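Local atomic coordinates of putative 5-dehydro-2-deoxygluconokinase (Bacillus halodurans C-125, PDB entry 2QCV), a protein that probably catalyses the ATP-dependent phosphorylation of 5-dehydro-2-deoxy-D-gluconate, a step of myo-inositol degradation, as a member of the PfkB carbohydrate kinase family. Residues I67-H72 against V92-H97; L142-T147 against K160-A165; V170-E175 against E198-V203. One frame throughout, in Å; residues are numbered along the deposited sequence. Where two conformers were deposited one is given.

Overall arrangement
All three contacts belong to the large nine-stranded sheet of the PfkB fold and follow one another along the chain. Interaction 1 lies at one margin, where strand 90-92, the outermost at that end within the chain, meets strand 61-67. Interactions 2 and 3 lie near the middle, their centres about 8 Å apart, and touch: strands 139-145 and 171-175 are neighbours in the sheet, and Ala165 of helix 154-167 rests on Val172. Interaction 1 is about 23 Å from interaction 2 and 30 Å from interaction 3, between centres. They illustrate how beta-alpha-beta units, two sharing strand 171-175, build one sheet, with strand pairing and apolar packing near its middle and a polar turn at its margin.

Interaction 1 of 3, residues I67-H72 against V92-H97; sequences IADDQH and VDQEGH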
ATOM      1  N   ILE A  67      -1.621  19.233   9.297  1.00 26.11           N
ATOM      2  CA  ILE A  67      -3.024  19.076   9.688  1.00 26.41           C
ATOM      3  C   ILE A  67      -3.895  18.771   8.446  1.00 29.10           C
ATOM      4  O   ILE A  67      -3.535  19.095   7.318  1.00 28.42           O
ATOM      5  CB  ILE A  67      -3.561  20.343  10.423  1.00 25.46           C
ATOM      6  CG1 ILE A  67      -3.433  21.603   9.556  1.00 25.76           C
ATOM      7  CG2 ILE A  67      -2.878  20.520  11.788  1.00 27.97           C
ATOM      8  CD1 ILE A  67      -4.101  22.904  10.113  1.00 27.66           C
ATOM      9  N   ALA A  68      -5.040  18.148   8.673  1.00 27.44           N
ATOM     10  CA  ALA A  68      -5.979  17.781   7.595  1.00 27.54           C
ATOM     11  C   ALA A  68      -6.687  19.022   7.046  1.00 25.69           C
ATOM     12  O   ALA A  68      -6.860  20.027   7.730  1.00 27.60           O
ATOM     13  CB  ALA A  68      -7.011  16.757   8.136  1.00 27.66           C
ATOM     14  N   ASP A  69      -7.072  18.945   5.794  1.00 26.17           N
ATOM     15  CA  ASP A  69      -7.857  19.984   5.132  1.00 27.68           C
ATOM     16  C   ASP A  69      -9.324  19.735   5.357  1.00 28.08           C
ATOM     17  O   ASP A  69     -10.070  19.413   4.414  1.00 31.26           O
ATOM     18  CB  ASP A  69      -7.544  19.937   3.653  1.00 27.67           C
ATOM     19  CG  ASP A  69      -8.094  21.111   2.895  1.00 33.14           C
ATOM     20  OD1 ASP A  69      -8.398  22.151   3.510  1.00 31.49           O
ATOM     21  OD2 ASP A  69      -8.237  20.959   1.677  1.00 38.56           O
ATOM     22  N   ASP A  70      -9.739  19.887   6.595  1.00 29.57           N
ATOM     23  CA  ASP A  70     -11.106  19.626   7.003  1.00 30.18           C
ATOM     24  C   ASP A  70     -11.416  20.286   8.334  1.00 31.27           C
ATOM     25  O   ASP A  70     -10.585  21.026   8.893  1.00 28.97           O
ATOM     26  CB  ASP A  70     -11.392  18.116   7.022  1.00 30.46           C
ATOM     27  CG  ASP A  70     -10.607  17.344   8.083  1.00 30.91           C
ATOM     28  OD1 ASP A  70     -10.225  17.858   9.147  1.00 26.65           O
ATOM     29  OD2 ASP A  70     -10.375  16.145   7.841  1.00 28.55           O
ATOM     30  N   GLN A  71     -12.617  20.026   8.855  1.00 30.89           N
ATOM     31  CA  GLN A  71     -13.059  20.665  10.109  1.00 29.85           C
ATOM     32  C   GLN A  71     -12.227  20.296  11.315  1.00 30.21           C
ATOM     33  O   GLN A  71     -12.107  21.082  12.250  1.00 29.94           O
ATOM     34  CB  GLN A  71     -14.520  20.363  10.411  1.00 29.88           C
ATOM     35  CG  GLN A  71     -15.471  20.849   9.315  1.00 27.98           C
ATOM     36  CD  GLN A  71     -15.785  19.812   8.277  1.00 34.45           C
ATOM     37  OE1 GLN A  71     -14.929  19.034   7.884  1.00 29.81           O
ATOM     38  NE2 GLN A  71     -17.042  19.819   7.788  1.00 31.35           N
ATOM     39  N   HIS A  72     -11.641  19.108  11.326  1.00 27.10           N
ATOM     40  CA  HIS A  72     -10.793  18.775  12.449  1.00 26.62           C
ATOM     41  C   HIS A  72      -9.456  19.559  12.388  1.00 27.82           C
ATOM     42  O   HIS A  72      -9.017  20.116  13.387  1.00 27.99           O
ATOM     43  CB  HIS A  72     -10.550  17.270  12.508  1.00 28.51           C
ATOM     44  CG  HIS A  72     -11.721  16.485  13.005  1.00 32.03           C
ATOM     45  ND1 HIS A  72     -12.738  17.045  13.744  1.00 35.31           N
ATOM     46  CD2 HIS A  72     -11.997  15.160  12.929  1.00 30.27           C
ATOM     47  CE1 HIS A  72     -13.624  16.112  14.049  1.00 32.14           C
ATOM     48  NE2 HIS A  72     -13.187  14.956  13.587  1.00 33.38           N
ATOM     49  N   VAL A  92      -1.189  22.563   5.742  1.00 28.63           N
ATOM     50  CA  VAL A  92      -2.410  21.805   5.437  1.00 29.25           C
ATOM     51  C   VAL A  92      -2.132  20.729   4.392  1.00 30.59           C
ATOM     52  O   VAL A  92      -1.607  20.980   3.304  1.00 32.79           O
ATOM     53  CB  VAL A  92      -3.548  22.708   4.998  1.00 30.89           C
ATOM     54  CG1 VAL A  92      -4.813  21.893   4.687  1.00 25.64           C
ATOM     55  CG2 VAL A  92      -3.812  23.725   6.050  1.00 31.68           C
ATOM     56  N   ASP A  93      -2.452  19.503   4.751  1.00 29.11           N
ATOM     57  CA  ASP A  93      -2.274  18.348   3.886  1.00 28.91           C
ATOM     58  C   ASP A  93      -3.177  18.495   2.672  1.00 31.64           C
ATOM     59  O   ASP A  93      -4.340  18.845   2.807  1.00 31.14           O
ATOM     60  CB  ASP A  93      -2.646  17.084   4.645  1.00 27.49           C
ATOM     61  CG  ASP A  93      -2.512  15.820   3.813  1.00 33.78           C
ATOM     62  OD1 ASP A  93      -3.470  15.432   3.110  1.00 33.72           O
ATOM     63  OD2 ASP A  93      -1.443  15.176   3.886  1.00 32.37           O
ATOM     64  N   GLN A  94      -2.624  18.245   1.496  1.00 34.55           N
ATOM     65  CA  GLN A  94      -3.377  18.396   0.246  1.00 38.60           C
ATOM     66  C   GLN A  94      -3.605  17.055  -0.455  1.00 37.72           C
ATOM     67  O   GLN A  94      -3.914  17.055  -1.653  1.00 40.45           O
ATOM     68  CB  GLN A  94      -2.654  19.359  -0.724  1.00 40.41           C
ATOM     69  CG  GLN A  94      -2.383  20.780  -0.192  1.00 51.15           C
ATOM     70  CD  GLN A  94      -3.653  21.575   0.114  1.00 59.05           C
ATOM     71  OE1 GLN A  94      -4.683  21.418  -0.540  1.00 69.86           O
ATOM     72  NE2 GLN A  94      -3.575  22.436   1.117  1.00 67.78           N
ATOM     73  N   GLU A  95      -3.477  15.940   0.271  1.00 34.34           N
ATOM     74  CA  GLU A  95      -3.563  14.610  -0.289  1.00 36.56           C
ATOM     75  C   GLU A  95      -4.704  13.788   0.349  1.00 35.59           C
ATOM     76  O   GLU A  95      -4.748  12.571   0.193  1.00 38.39           O
ATOM     77  CB  GLU A  95      -2.249  13.814  -0.149  1.00 35.42           C
ATOM     78  CG  GLU A  95      -0.918  14.413  -0.639  1.00 42.26           C
ATOM     79  CD  GLU A  95       0.317  13.509  -0.220  1.00 47.68           C
ATOM     80  OE1 GLU A  95       0.454  12.407  -0.799  1.00 62.62           O
ATOM     81  OE2 GLU A  95       1.140  13.871   0.702  1.00 55.82           O
ATOM     82  N   GLY A  96      -5.625  14.441   1.056  1.00 32.95           N
ATOM     83  CA  GLY A  96      -6.798  13.750   1.590  1.00 35.82           C
ATOM     84  C   GLY A  96      -6.560  12.993   2.886  1.00 33.31           C
ATOM     85  O   GLY A  96      -7.397  12.241   3.331  1.00 31.46           O
ATOM     86  N   HIS A  97      -5.415  13.184   3.516  1.00 30.66           N
ATOM     87  CA  HIS A  97      -5.149  12.494   4.785  1.00 29.16           C
ATOM     88  C   HIS A  97      -5.955  13.060   5.949  1.00 28.59           C
ATOM     89  O   HIS A  97      -6.155  14.256   6.051  1.00 30.13           O
ATOM     90  CB  HIS A  97      -3.663  12.519   5.124  1.00 31.08           C
ATOM     91  CG  HIS A  97      -2.810  11.859   4.087  1.00 31.21           C
ATOM     92  ND1 HIS A  97      -1.826  12.536   3.400  1.00 31.15           N
ATOM     93  CD2 HIS A  97      -2.819  10.593   3.596  1.00 33.91           C
ATOM     94  CE1 HIS A  97      -1.243  11.706   2.553  1.00 33.24           C
ATOM     95  NE2 HIS A  97      -1.833  10.527   2.644  1.00 34.94           N
TER
HETATM   96  O   HOH W   1      -6.375  16.396   4.520  1.00 27.79           O
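Strand 61-67, helix 71-82 and strand 90-92 form a beta-alpha-beta crossover, and here, at the margin of the large sheet, its two parallel strands meet in a single bridge between Ile67 and Val92. The bridge is held by Asp93 N, which gives its hydrogen to Ile67 O at 2.8 Å, the bond running perfectly straight and nearly along the C=O axis. Val92 sets CG1 obliquely against the base of the Asp69 side chain, reaching Asp69 CB at 3.5 Å, while its CG2 meets the CG1 of Ile67 on the same face.

Beyond the bridge the chain turns sharply, and the side chain of Asp93 organises the turn. Asp93 CB still brushes Ile67 O, 3.5 Å off. From there CG goes anti to the backbone N (chi1 179°), so the carboxylate reaches into the loop that follows. Two backbone donors reach Asp93 OD1 from opposite sides of the carboxylate plane, Glu95 N at 2.9 Å, which makes an Asx turn, and His97 N at 3.0 Å. Asp93 OD2 presents its syn lone pair to His97 ND1 at 2.7 Å, with the oxygen lying in the imidazole plane, so the ring is fixed in rotation; Tyr125 stacks on that ring. A carboxylate so placed would be expected to favour a protonated imidazole. An alanine in place of Asp93 would remove all three of these bonds and would probably loosen the turn and release the His97 ring.

The returning loop closes on residues 67-72 through Ala68, whose CB touches the carbonyl oxygen of His97. Next to that methyl a single water stitches the loop to Asp69, accepting from Asp69 N at 2.9 Å and donating to His97 O at 2.6 Å.

Interaction 2 of 3, residues L142-T147 against K160-A165; sequences LLVSGT and KAIRLA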
ATOM      1  N   LEU A 142      13.797  23.563  20.661  1.00 26.26           N
ATOM      2  CA  LEU A 142      13.018  22.719  19.762  1.00 24.37           C
ATOM      3  C   LEU A 142      12.635  21.471  20.524  1.00 26.82           C
ATOM      4  O   LEU A 142      13.495  20.740  20.997  1.00 26.46           O
ATOM      5  CB  LEU A 142      13.806  22.333  18.508  1.00 25.31           C
ATOM      6  CG  LEU A 142      13.083  21.387  17.514  1.00 26.65           C
ATOM      7  CD1 LEU A 142      11.979  22.174  16.741  1.00 25.87           C
ATOM      8  CD2 LEU A 142      14.050  20.679  16.572  1.00 25.30           C
ATOM      9  N   LEU A 143      11.340  21.248  20.663  1.00 27.35           N
ATOM     10  CA  LEU A 143      10.831  20.072  21.347  1.00 26.53           C
ATOM     11  C   LEU A 143      10.461  19.034  20.275  1.00 24.69           C
ATOM     12  O   LEU A 143       9.612  19.259  19.415  1.00 27.07           O
ATOM     13  CB  LEU A 143       9.607  20.442  22.207  1.00 29.44           C
ATOM     14  CG  LEU A 143       8.974  19.373  23.131  1.00 32.88           C
ATOM     15  CD1 LEU A 143       8.368  18.184  22.405  1.00 31.71           C
ATOM     16  CD2 LEU A 143       9.923  18.905  24.193  1.00 28.75           C
ATOM     17  N   VAL A 144      11.132  17.915  20.332  1.00 24.13           N
ATOM     18  CA  VAL A 144      10.917  16.792  19.419  1.00 27.24           C
ATOM     19  C   VAL A 144      10.194  15.686  20.176  1.00 29.06           C
ATOM     20  O   VAL A 144      10.642  15.311  21.261  1.00 28.62           O
ATOM     21  CB  VAL A 144      12.262  16.263  18.959  1.00 30.00           C
ATOM     22  CG1 VAL A 144      12.075  14.968  18.126  1.00 28.07           C
ATOM     23  CG2 VAL A 144      13.031  17.389  18.185  1.00 34.05           C
ATOM     24  N   SER A 145       9.058  15.221  19.675  1.00 31.18           N
ATOM     25  CA  SER A 145       8.404  14.073  20.288  0.50 32.29           C
ATOM     26  C   SER A 145       8.770  12.784  19.527  1.00 31.78           C
ATOM     27  O   SER A 145       8.866  12.745  18.274  1.00 29.86           O
ATOM     28  CB  SER A 145       6.875  14.290  20.450  0.50 36.00           C
ATOM     29  OG  SER A 145       6.571  15.263  21.473  0.50 34.54           O
ATOM     30  N   GLY A 146       9.010  11.727  20.294  1.00 32.04           N
ATOM     31  CA  GLY A 146       9.394  10.449  19.731  1.00 31.24           C
ATOM     32  C   GLY A 146       8.459   9.845  18.703  1.00 30.88           C
ATOM     33  O   GLY A 146       8.914   9.198  17.754  1.00 29.54           O
ATOM     34  N   THR A 147       7.156  10.031  18.872  1.00 27.04           N
ATOM     35  CA  THR A 147       6.214   9.394  17.959  1.00 28.61           C
ATOM     36  C   THR A 147       6.330   9.964  16.551  1.00 28.33           C
ATOM     37  O   THR A 147       6.022   9.278  15.573  1.00 29.36           O
ATOM     38  CB  THR A 147       4.764   9.465  18.499  1.00 29.23           C
ATOM     39  OG1 THR A 147       4.729   8.743  19.730  1.00 33.62           O
ATOM     40  CG2 THR A 147       3.753   8.869  17.525  1.00 30.72           C
ATOM     41  N   LYS A 160      15.667  16.616  10.036  1.00 25.28           N
ATOM     42  CA  LYS A 160      16.045  17.900   9.461  1.00 23.39           C
ATOM     43  C   LYS A 160      15.917  19.021  10.488  1.00 25.00           C
ATOM     44  O   LYS A 160      16.839  19.820  10.682  1.00 24.12           O
ATOM     45  CB  LYS A 160      15.209  18.236   8.221  1.00 24.88           C
ATOM     46  CG  LYS A 160      15.446  19.662   7.744  1.00 24.27           C
ATOM     47  CD  LYS A 160      14.748  19.888   6.408  1.00 23.72           C
ATOM     48  CE  LYS A 160      14.888  21.373   5.966  1.00 25.55           C
ATOM     49  NZ  LYS A 160      14.278  21.571   4.579  1.00 26.36           N
ATOM     50  N   ALA A 161      14.785  19.065  11.177  1.00 23.36           N
ATOM     51  CA  ALA A 161      14.554  20.065  12.257  1.00 27.59           C
ATOM     52  C   ALA A 161      15.658  20.091  13.313  1.00 25.53           C
ATOM     53  O   ALA A 161      16.136  21.164  13.677  1.00 23.07           O
ATOM     54  CB  ALA A 161      13.171  19.839  12.907  1.00 26.00           C
ATOM     55  N   ILE A 162      16.107  18.914  13.745  1.00 25.17           N
ATOM     56  CA  ILE A 162      17.153  18.784  14.756  1.00 26.03           C
ATOM     57  C   ILE A 162      18.461  19.388  14.233  1.00 24.22           C
ATOM     58  O   ILE A 162      19.094  20.186  14.909  1.00 25.30           O
ATOM     59  CB  ILE A 162      17.360  17.296  15.186  1.00 25.58           C
ATOM     60  CG1 ILE A 162      16.137  16.791  15.971  1.00 29.35           C
ATOM     61  CG2 ILE A 162      18.653  17.159  16.026  1.00 25.75           C
ATOM     62  CD1 ILE A 162      16.044  15.275  16.050  1.00 27.48           C
ATOM     63  N   ARG A 163      18.840  19.044  13.003  1.00 25.01           N
ATOM     64  CA  ARG A 163      20.039  19.621  12.384  1.00 26.70           C
ATOM     65  C   ARG A 163      20.016  21.157  12.318  1.00 26.85           C
ATOM     66  O   ARG A 163      20.978  21.825  12.664  1.00 23.54           O
ATOM     67  CB  ARG A 163      20.270  19.044  11.014  1.00 26.74           C
ATOM     68  CG  ARG A 163      21.567  19.565  10.352  1.00 27.68           C
ATOM     69  CD  ARG A 163      21.743  18.918   9.007  1.00 29.13           C
ATOM     70  NE  ARG A 163      21.971  17.473   9.082  1.00 25.32           N
ATOM     71  CZ  ARG A 163      23.128  16.903   9.407  1.00 27.66           C
ATOM     72  NH1 ARG A 163      24.173  17.639   9.756  1.00 28.49           N
ATOM     73  NH2 ARG A 163      23.215  15.593   9.455  1.00 28.00           N
ATOM     74  N   LEU A 164      18.897  21.696  11.874  1.00 24.54           N
ATOM     75  CA  LEU A 164      18.698  23.121  11.758  1.00 26.09           C
ATOM     76  C   LEU A 164      18.720  23.782  13.123  1.00 25.19           C
ATOM     77  O   LEU A 164      19.363  24.830  13.300  1.00 24.68           O
ATOM     78  CB  LEU A 164      17.357  23.389  11.018  1.00 26.95           C
ATOM     79  CG  LEU A 164      17.387  23.416   9.505  1.00 26.41           C
ATOM     80  CD1 LEU A 164      18.195  22.274   8.908  1.00 30.05           C
ATOM     81  CD2 LEU A 164      15.941  23.402   9.008  1.00 23.58           C
ATOM     82  N   ALA A 165      18.082  23.153  14.123  1.00 25.27           N
ATOM     83  CA  ALA A 165      18.138  23.669  15.501  1.00 23.81           C
ATOM     84  C   ALA A 165      19.576  23.761  15.974  1.00 24.76           C
ATOM     85  O   ALA A 165      20.062  24.810  16.427  1.00 26.14           O
ATOM     86  CB  ALA A 165      17.290  22.779  16.467  1.00 24.01           C
TER
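On the helix side of this contact, where helix 154-167 packs on strand 139-145, the best-held polar atom is Ala161 O: one hydrogen bond grips it, the helical bond from Ala165 N at 2.8 Å. With that bond made, the oxygen can tolerate an apolar neighbour, and the CD2 methyl of Leu142 comes to within 3.6 Å of Ala161 O. The two elements open the beta-alpha-beta unit that strand 171-175 completes, and the short segments run nearly antiparallel, at 157°, with their axes 9.7 Å apart at closest approach.

Leu142 does most of the work. Its CG stands anti to the backbone N (chi1 178°), and the branch ends with CD2 pointing onto the helix surface. There Leu142 CD2 touches two alanines one helical turn apart, meeting Ala161 CB and Ala165 CB each at 3.9 Å. These short side chains let the leucine tip lie against the helix backbone itself. Closer to the strand, Leu142 CB and Ala165 CB pass at 4.1 Å.

Two residues along, on the same side of the strand, Val144 makes the second point of contact. Val144 CG2, beside the backbone N, meets CG1 of Ile162 at 3.9 Å, the two side chains crossing at about a right angle. Ile162 starts off to the flank of the helix, but its end swings back toward the strand.

Val172 of the next strand extends the same apolar surface under Ile162 and Ala165, and Ile136 closes on both alanines. The outward side of the helix is chemically different: the charged ends of Arg163 and Lys160 make salt bridges there to Glu198 and Glu187 of the third subunit. No hydrogen bond passes between residues 142-147 and 160-165, so their mutual position rests on the fit of aliphatic groups.

Interaction 3 of 3, residues V170-E175 against E198-V203; sequences VKVVFE and EQSDIV
Within the beta-alpha-beta unit formed by strand 171-175, helix 186-199 and strand 202-206, the two strands lie parallel and adjacent in the large sheet, and their side chains pair by face. Val173 and Ile202 stand side by side, pointing the same way, with Val173 CG2 against Ile202 CD1 at 4.0 Å. On the opposite face Phe174 and Val203 do likewise, CD2 of the Phe174 ring coming to 4.2 Å from Val203 CG1. Tyr193, on the connecting helix, meets the Phe174 ring edge-to-face. Between these pairs, Phe174 N donates to Ile202 O at 2.8 Å, nearly along the C=O axis.

Just before strand 202-206, Asp201 breaks the pattern and turns its side chain toward strand 171-175. It crosses Val172 at about a right angle, so that Asp201 OD2 offers its anti lone pair to Val172 N at 2.8 Å, in a nearly straight bond (174°). The carboxylate thus takes a place that a strand carbonyl might otherwise fill. A water donates to the same oxygen and to Val170 O, carrying the join two residues back, to Val170. In return Val172 O is gripped twice, by Asp201 N at 2.9 Å and Ile202 N at 3.0 Å.

Lys171 crosses Asp201 and Ile202 obliquely, its aliphatic part doing the touching: CG lies near Asp201 CB, and Lys171 CD reaches Ile202 CD1 at 3.7 Å. The chain then bends, and NZ forms its salt bridge with Glu235; the Asp201 carboxylate, not in contact with NZ, probably adds only a general electrostatic attraction.

Ser200 fits between Val172 and Phe174 just after the helix. Hydrogen-bonded to Val196 O, Ser200 OG rests 3.4 Å from Phe174 CB, with the CG1 methyl of Val172 also beside it.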
ATOM      1  N   VAL A 170      19.814  26.498  18.858  1.00 27.13           N
ATOM      2  CA  VAL A 170      18.499  26.227  19.403  1.00 25.88           C
ATOM      3  C   VAL A 170      18.633  24.896  20.165  1.00 24.89           C
ATOM      4  O   VAL A 170      19.053  23.883  19.600  1.00 27.23           O
ATOM      5  CB  VAL A 170      17.447  26.125  18.304  1.00 24.93           C
ATOM      6  CG1 VAL A 170      16.082  25.778  18.900  1.00 25.06           C
ATOM      7  CG2 VAL A 170      17.372  27.456  17.519  1.00 24.94           C
ATOM      8  N   LYS A 171      18.291  24.908  21.449  1.00 28.38           N
ATOM      9  CA  LYS A 171      18.427  23.720  22.292  1.00 29.98           C
ATOM     10  C   LYS A 171      17.390  22.651  21.877  1.00 29.84           C
ATOM     11  O   LYS A 171      16.197  22.953  21.768  1.00 29.39           O
ATOM     12  CB  LYS A 171      18.214  24.099  23.750  1.00 30.68           C
ATOM     13  CG  LYS A 171      18.667  23.050  24.750  1.00 38.79           C
ATOM     14  CD  LYS A 171      18.889  23.630  26.183  1.00 41.33           C
ATOM     15  CE  LYS A 171      19.959  24.757  26.332  1.00 50.17           C
ATOM     16  NZ  LYS A 171      21.399  24.349  26.105  1.00 53.43           N
ATOM     17  N   VAL A 172      17.848  21.414  21.686  1.00 26.66           N
ATOM     18  CA  VAL A 172      16.994  20.290  21.224  1.00 26.02           C
ATOM     19  C   VAL A 172      16.593  19.489  22.438  1.00 27.63           C
ATOM     20  O   VAL A 172      17.460  18.979  23.169  1.00 26.54           O
ATOM     21  CB  VAL A 172      17.705  19.416  20.164  1.00 29.77           C
ATOM     22  CG1 VAL A 172      16.864  18.141  19.787  1.00 27.46           C
ATOM     23  CG2 VAL A 172      18.004  20.279  18.896  1.00 28.57           C
ATOM     24  N   VAL A 173      15.285  19.465  22.666  1.00 25.42           N
ATOM     25  CA  VAL A 173      14.684  18.735  23.756  1.00 27.05           C
ATOM     26  C   VAL A 173      13.906  17.557  23.196  1.00 25.11           C
ATOM     27  O   VAL A 173      12.957  17.719  22.391  1.00 26.44           O
ATOM     28  CB  VAL A 173      13.743  19.635  24.631  1.00 25.68           C
ATOM     29  CG1 VAL A 173      13.171  18.802  25.800  1.00 23.75           C
ATOM     30  CG2 VAL A 173      14.414  20.936  25.111  1.00 25.50           C
ATOM     31  N   PHE A 174      14.313  16.353  23.592  1.00 24.85           N
ATOM     32  CA  PHE A 174      13.719  15.128  23.063  1.00 27.18           C
ATOM     33  C   PHE A 174      12.835  14.522  24.142  1.00 27.59           C
ATOM     34  O   PHE A 174      13.332  14.083  25.182  1.00 26.62           O
ATOM     35  CB  PHE A 174      14.836  14.151  22.645  1.00 24.77           C
ATOM     36  CG  PHE A 174      14.359  12.874  21.970  1.00 25.82           C
ATOM     37  CD1 PHE A 174      13.151  12.778  21.250  1.00 26.45           C
ATOM     38  CD2 PHE A 174      15.166  11.738  22.047  1.00 26.27           C
ATOM     39  CE1 PHE A 174      12.810  11.576  20.636  1.00 27.46           C
ATOM     40  CE2 PHE A 174      14.817  10.545  21.432  1.00 25.27           C
ATOM     41  CZ  PHE A 174      13.640  10.461  20.765  1.00 25.31           C
ATOM     42  N   GLU A 175      11.529  14.504  23.859  1.00 26.67           N
ATOM     43  CA  GLU A 175      10.543  13.900  24.724  1.00 28.24           C
ATOM     44  C   GLU A 175      10.217  12.520  24.187  1.00 28.18           C
ATOM     45  O   GLU A 175       9.695  12.378  23.080  1.00 26.49           O
ATOM     46  CB  GLU A 175       9.309  14.804  24.790  1.00 29.65           C
ATOM     47  CG  GLU A 175       8.662  14.854  26.150  1.00 42.71           C
ATOM     48  CD  GLU A 175       8.011  13.575  26.536  1.00 46.76           C
ATOM     49  OE1 GLU A 175       7.681  12.776  25.644  1.00 49.38           O
ATOM     50  OE2 GLU A 175       7.790  13.377  27.736  1.00 51.37           O
ATOM     51  N   GLU A 198      21.091  10.853  20.994  1.00 28.45           N
ATOM     52  CA  GLU A 198      22.521  11.121  20.939  1.00 26.19           C
ATOM     53  C   GLU A 198      22.842  12.517  20.389  1.00 25.61           C
ATOM     54  O   GLU A 198      23.897  13.055  20.694  1.00 29.83           O
ATOM     55  CB  GLU A 198      23.212  10.043  20.101  1.00 27.20           C
ATOM     56  CG  GLU A 198      23.347   8.708  20.876  1.00 30.03           C
ATOM     57  CD  GLU A 198      23.748   7.541  19.986  1.00 31.18           C
ATOM     58  OE1 GLU A 198      24.072   7.789  18.804  1.00 34.04           O
ATOM     59  OE2 GLU A 198      23.736   6.390  20.479  1.00 32.63           O
ATOM     60  N   GLN A 199      21.914  13.065  19.630  1.00 26.78           N
ATOM     61  CA  GLN A 199      22.009  14.380  18.991  0.50 28.58           C
ATOM     62  C   GLN A 199      21.417  15.482  19.844  1.00 28.22           C
ATOM     63  O   GLN A 199      21.580  16.669  19.537  1.00 28.58           O
ATOM     64  CB  GLN A 199      21.115  14.426  17.749  0.50 28.58           C
ATOM     65  CG  GLN A 199      21.362  13.489  16.679  0.50 30.38           C
ATOM     66  CD  GLN A 199      20.708  13.977  15.417  0.50 30.15           C
ATOM     67  OE1 GLN A 199      21.077  15.023  14.892  0.50 45.42           O
ATOM     68  NE2 GLN A 199      19.710  13.262  14.950  0.50 41.29           N
ATOM     69  N   SER A 200      20.673  15.111  20.885  1.00 28.50           N
ATOM     70  CA  SER A 200      19.853  16.083  21.641  1.00 27.50           C
ATOM     71  C   SER A 200      20.603  16.686  22.818  1.00 27.16           C
ATOM     72  O   SER A 200      21.559  16.107  23.308  1.00 28.27           O
ATOM     73  CB  SER A 200      18.588  15.386  22.162  1.00 25.83           C
ATOM     74  OG  SER A 200      17.802  14.945  21.079  1.00 26.96           O
ATOM     75  N   ASP A 201      20.121  17.835  23.293  1.00 27.26           N
ATOM     76  CA  ASP A 201      20.699  18.542  24.430  1.00 26.97           C
ATOM     77  C   ASP A 201      20.049  18.140  25.757  1.00 26.32           C
ATOM     78  O   ASP A 201      20.711  18.013  26.795  1.00 26.39           O
ATOM     79  CB  ASP A 201      20.538  20.040  24.167  1.00 29.13           C
ATOM     80  CG  ASP A 201      21.260  20.461  22.945  1.00 34.29           C
ATOM     81  OD1 ASP A 201      22.473  20.218  22.888  1.00 31.36           O
ATOM     82  OD2 ASP A 201      20.644  21.000  22.014  1.00 28.62           O
ATOM     83  N   ILE A 202      18.746  17.921  25.695  1.00 26.61           N
ATOM     84  CA  ILE A 202      17.952  17.496  26.853  1.00 25.36           C
ATOM     85  C   ILE A 202      17.081  16.345  26.415  1.00 26.02           C
ATOM     86  O   ILE A 202      16.409  16.432  25.377  1.00 25.56           O
ATOM     87  CB  ILE A 202      17.034  18.649  27.403  1.00 26.27           C
ATOM     88  CG1 ILE A 202      17.867  19.903  27.716  1.00 28.34           C
ATOM     89  CG2 ILE A 202      16.221  18.149  28.611  1.00 25.62           C
ATOM     90  CD1 ILE A 202      17.037  21.157  28.139  1.00 26.64           C
ATOM     91  N   VAL A 203      17.066  15.276  27.208  1.00 25.20           N
ATOM     92  CA  VAL A 203      16.232  14.114  26.941  1.00 25.54           C
ATOM     93  C   VAL A 203      15.373  13.830  28.154  1.00 25.49           C
ATOM     94  O   VAL A 203      15.899  13.753  29.270  1.00 26.53           O
ATOM     95  CB  VAL A 203      17.077  12.850  26.583  1.00 26.25           C
ATOM     96  CG1 VAL A 203      16.165  11.721  26.103  1.00 25.69           C
ATOM     97  CG2 VAL A 203      18.100  13.208  25.494  1.00 26.87           C
TER
HETATM   98  O   HOH W   2      21.475  22.700  20.138  1.00 28.94           O